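PDB 5D55: HdaB,HdaA (Adhesin), HUS-associated diffuse adherence from Escherichia coli, which is the minor subunit at the tip of the Hda (AAF/IV) pilus, a chaperone-usher fibre of enteroaggregative strains probably involved in adhesion and biofilm formation. Local coordinates for residues B[31-36]-B[120-125]. Numbering follows the deposited sequence.
Sequences KLATGR and YLFSVS
Phe-122 carries this contact, with its ring set against Leu-32 and Ala-33. All three residues are buried and belong to the HdaB part of the fusion. The side chains of Leu-32 and Phe-122 cross at about a right angle. CD1 of Leu-32 meets the ring obliquely, 3.6 Å from CZ of Phe-122. CB of Leu-32 lies 3.7 Å from CE2 of Phe-122. Ala-33 comes in at the ring edge, close to the ring plane, with its CB 3.9 Å from CD2 of Phe-122. The carbonyl O of Leu-32 also lies at this edge, in the ring plane, 3.9 Å from CE2 of Phe-122. On one face of the ring, Tyr-120 O sits above the plane, offset toward the rim. CB of Phe-122 points toward 31-36. With CG anti to the carbonyl carbon (chi1 -48°), the ring's CD2, CE2 and CZ atoms meet Leu-32 and Ala-33.

Leu-32 and Ala-33 form a classic beta bulge opposite Ile-107. Their CB atoms both point toward 120-125, so two successive residues reach one ring. No hydrogen bond links the segments; the contact is apolar packing between two sheets, consistent with the sandwich core of an AfaD-like pilus subunit. Strand 31-38 runs between strands 13-18 and 102-109. Leu-16 of the first touches Ala-33 and Phe-122, while Ile-76 of strand 73-79 touches Leu-32 and Phe-122. Residues 120-125 lie on strand 118-132 and pair antiparallel with a strand from the HdaA part of the second subunit, so the sheet continues across an interface made by the engineered fusion.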
ATOM      1  N   LYS B  31     -24.574 -17.563  -4.757  1.00 24.32           N
ATOM      2  CA  LYS B  31     -23.114 -17.468  -4.877  1.00 23.85           C
ATOM      3  C   LYS B  31     -22.640 -18.000  -6.222  1.00 24.04           C
ATOM      4  O   LYS B  31     -22.903 -19.160  -6.572  1.00 24.98           O
ATOM      5  CB  LYS B  31     -22.427 -18.211  -3.726  1.00 24.89           C
ATOM      6  CG  LYS B  31     -22.693 -17.616  -2.347  1.00 27.21           C
ATOM      7  CD  LYS B  31     -22.388 -18.632  -1.250  1.00 29.34           C
ATOM      8  CE  LYS B  31     -22.336 -17.977   0.126  1.00 30.69           C
ATOM      9  NZ  LYS B  31     -22.036 -19.014   1.175  1.00 35.45           N
ATOM     10  N   LEU B  32     -21.945 -17.149  -6.968  1.00 21.47           N
ATOM     11  CA  LEU B  32     -21.447 -17.489  -8.302  1.00 22.41           C
ATOM     12  C   LEU B  32     -19.935 -17.762  -8.319  1.00 21.82           C
ATOM     13  O   LEU B  32     -19.424 -18.386  -9.260  1.00 21.50           O
ATOM     14  CB  LEU B  32     -21.744 -16.370  -9.294  1.00 22.52           C
ATOM     15  CG  LEU B  32     -23.191 -15.910  -9.499  1.00 24.53           C
ATOM     16  CD1 LEU B  32     -23.181 -14.694 -10.376  1.00 25.81           C
ATOM     17  CD2 LEU B  32     -24.056 -17.005 -10.108  1.00 24.64           C
ATOM     18  N   ALA B  33     -19.242 -17.271  -7.291  1.00 21.73           N
ATOM     19  CA  ALA B  33     -17.801 -17.515  -7.087  1.00 22.77           C
ATOM     20  C   ALA B  33     -17.406 -17.310  -5.627  1.00 22.18           C
ATOM     21  O   ALA B  33     -18.047 -16.541  -4.906  1.00 21.88           O
ATOM     22  CB  ALA B  33     -16.961 -16.613  -7.992  1.00 21.00           C
ATOM     23  N   THR B  34     -16.344 -17.991  -5.203  1.00 22.64           N
ATOM     24  CA  THR B  34     -15.839 -17.901  -3.827  1.00 22.57           C
ATOM     25  C   THR B  34     -14.453 -17.294  -3.845  1.00 23.19           C
ATOM     26  O   THR B  34     -13.559 -17.779  -4.550  1.00 22.97           O
ATOM     27  CB  THR B  34     -15.756 -19.286  -3.148  1.00 23.95           C
ATOM     28  OG1 THR B  34     -17.019 -19.949  -3.243  1.00 25.75           O
ATOM     29  CG2 THR B  34     -15.323 -19.167  -1.659  1.00 23.49           C
ATOM     30  N   GLY B  35     -14.282 -16.223  -3.080  1.00 22.65           N
ATOM     31  CA  GLY B  35     -13.030 -15.502  -3.059  1.00 21.89           C
ATOM     32  C   GLY B  35     -12.347 -15.592  -1.710  1.00 22.65           C
ATOM     33  O   GLY B  35     -12.960 -15.931  -0.709  1.00 22.50           O
ATOM     34  N   ARG B  36     -11.055 -15.289  -1.699  1.00 24.04           N
ATOM     35  CA  ARG B  36     -10.299 -15.196  -0.464  1.00 23.86           C
ATOM     36  C   ARG B  36      -9.232 -14.137  -0.629  1.00 24.61           C
ATOM     37  O   ARG B  36      -8.590 -14.044  -1.683  1.00 25.56           O
ATOM     38  CB  ARG B  36      -9.661 -16.531  -0.109  1.00 25.25           C
ATOM     39  CG  ARG B  36      -8.846 -16.504   1.192  1.00 26.46           C
ATOM     40  CD  ARG B  36      -8.090 -17.793   1.386  1.00 27.32           C
ATOM     41  NE  ARG B  36      -7.215 -18.048   0.252  1.00 29.47           N
ATOM     42  CZ  ARG B  36      -6.830 -19.255  -0.151  1.00 31.14           C
ATOM     43  NH1 ARG B  36      -7.242 -20.343   0.494  1.00 32.17           N
ATOM     44  NH2 ARG B  36      -6.026 -19.366  -1.199  1.00 31.84           N
ATOM     45  N   TYR B 120     -19.622 -15.370 -18.339  1.00 27.40           N
ATOM     46  CA  TYR B 120     -19.502 -14.101 -17.642  1.00 27.11           C
ATOM     47  C   TYR B 120     -18.189 -14.064 -16.868  1.00 27.09           C
ATOM     48  O   TYR B 120     -17.921 -14.953 -16.064  1.00 28.07           O
ATOM     49  CB  TYR B 120     -20.668 -13.938 -16.661  1.00 25.42           C
ATOM     50  CG  TYR B 120     -22.021 -13.813 -17.322  1.00 26.20           C
ATOM     51  CD1 TYR B 120     -22.560 -12.556 -17.599  1.00 26.01           C
ATOM     52  CD2 TYR B 120     -22.764 -14.944 -17.680  1.00 25.42           C
ATOM     53  CE1 TYR B 120     -23.813 -12.416 -18.205  1.00 26.60           C
ATOM     54  CE2 TYR B 120     -24.024 -14.812 -18.299  1.00 25.60           C
ATOM     55  CZ  TYR B 120     -24.536 -13.535 -18.554  1.00 26.20           C
ATOM     56  OH  TYR B 120     -25.777 -13.372 -19.152  1.00 26.20           O
ATOM     57  N   LEU B 121     -17.395 -13.025 -17.098  1.00 27.69           N
ATOM     58  CA  LEU B 121     -16.089 -12.875 -16.455  1.00 27.69           C
ATOM     59  C   LEU B 121     -16.133 -11.929 -15.244  1.00 27.71           C
ATOM     60  O   LEU B 121     -16.510 -10.753 -15.369  1.00 27.08           O
ATOM     61  CB  LEU B 121     -15.063 -12.393 -17.483  1.00 29.59           C
ATOM     62  CG  LEU B 121     -13.628 -12.217 -16.991  1.00 32.51           C
ATOM     63  CD1 LEU B 121     -12.886 -13.548 -16.993  1.00 33.27           C
ATOM     64  CD2 LEU B 121     -12.891 -11.170 -17.826  1.00 34.49           C
ATOM     65  N   PHE B 122     -15.779 -12.452 -14.072  1.00 26.53           N
ATOM     66  CA  PHE B 122     -15.705 -11.635 -12.860  1.00 24.88           C
ATOM     67  C   PHE B 122     -14.257 -11.234 -12.608  1.00 26.58           C
ATOM     68  O   PHE B 122     -13.370 -12.098 -12.607  1.00 26.69           O
ATOM     69  CB  PHE B 122     -16.190 -12.393 -11.621  1.00 23.44           C
ATOM     70  CG  PHE B 122     -17.501 -13.116 -11.782  1.00 23.21           C
ATOM     71  CD1 PHE B 122     -18.553 -12.576 -12.520  1.00 24.63           C
ATOM     72  CD2 PHE B 122     -17.699 -14.313 -11.117  1.00 23.31           C
ATOM     73  CE1 PHE B 122     -19.767 -13.253 -12.625  1.00 24.13           C
ATOM     74  CE2 PHE B 122     -18.898 -14.998 -11.216  1.00 24.04           C
ATOM     75  CZ  PHE B 122     -19.936 -14.462 -11.973  1.00 24.01           C
ATOM     76  N   SER B 123     -14.026  -9.938 -12.387  1.00 25.56           N
ATOM     77  CA  SER B 123     -12.717  -9.408 -12.004  1.00 25.81           C
ATOM     78  C   SER B 123     -12.868  -8.696 -10.677  1.00 25.25           C
ATOM     79  O   SER B 123     -13.753  -7.839 -10.531  1.00 24.84           O
ATOM     80  CB  SER B 123     -12.188  -8.417 -13.038  1.00 26.18           C
ATOM     81  OG  SER B 123     -11.039  -7.732 -12.557  1.00 27.91           O
ATOM     82  N   VAL B 124     -12.017  -9.049  -9.718  1.00 24.31           N
ATOM     83  CA  VAL B 124     -12.048  -8.411  -8.393  1.00 24.18           C
ATOM     84  C   VAL B 124     -10.643  -7.990  -7.987  1.00 24.52           C
ATOM     85  O   VAL B 124      -9.644  -8.577  -8.437  1.00 23.75           O
ATOM     86  CB  VAL B 124     -12.666  -9.333  -7.288  1.00 23.83           C
ATOM     87  CG1 VAL B 124     -14.131  -9.660  -7.609  1.00 22.76           C
ATOM     88  CG2 VAL B 124     -11.865 -10.603  -7.161  1.00 23.88           C
ATOM     89  N   SER B 125     -10.570  -6.954  -7.159  1.00 23.82           N
ATOM     90  CA  SER B 125      -9.301  -6.490  -6.629  1.00 24.42           C
ATOM     91  C   SER B 125      -9.456  -6.338  -5.126  1.00 24.03           C
ATOM     92  O   SER B 125     -10.579  -6.255  -4.613  1.00 22.14           O
ATOM     93  CB  SER B 125      -8.872  -5.173  -7.277  1.00 25.81           C
ATOM     94  OG  SER B 125      -8.593  -5.369  -8.642  1.00 27.37           O
TER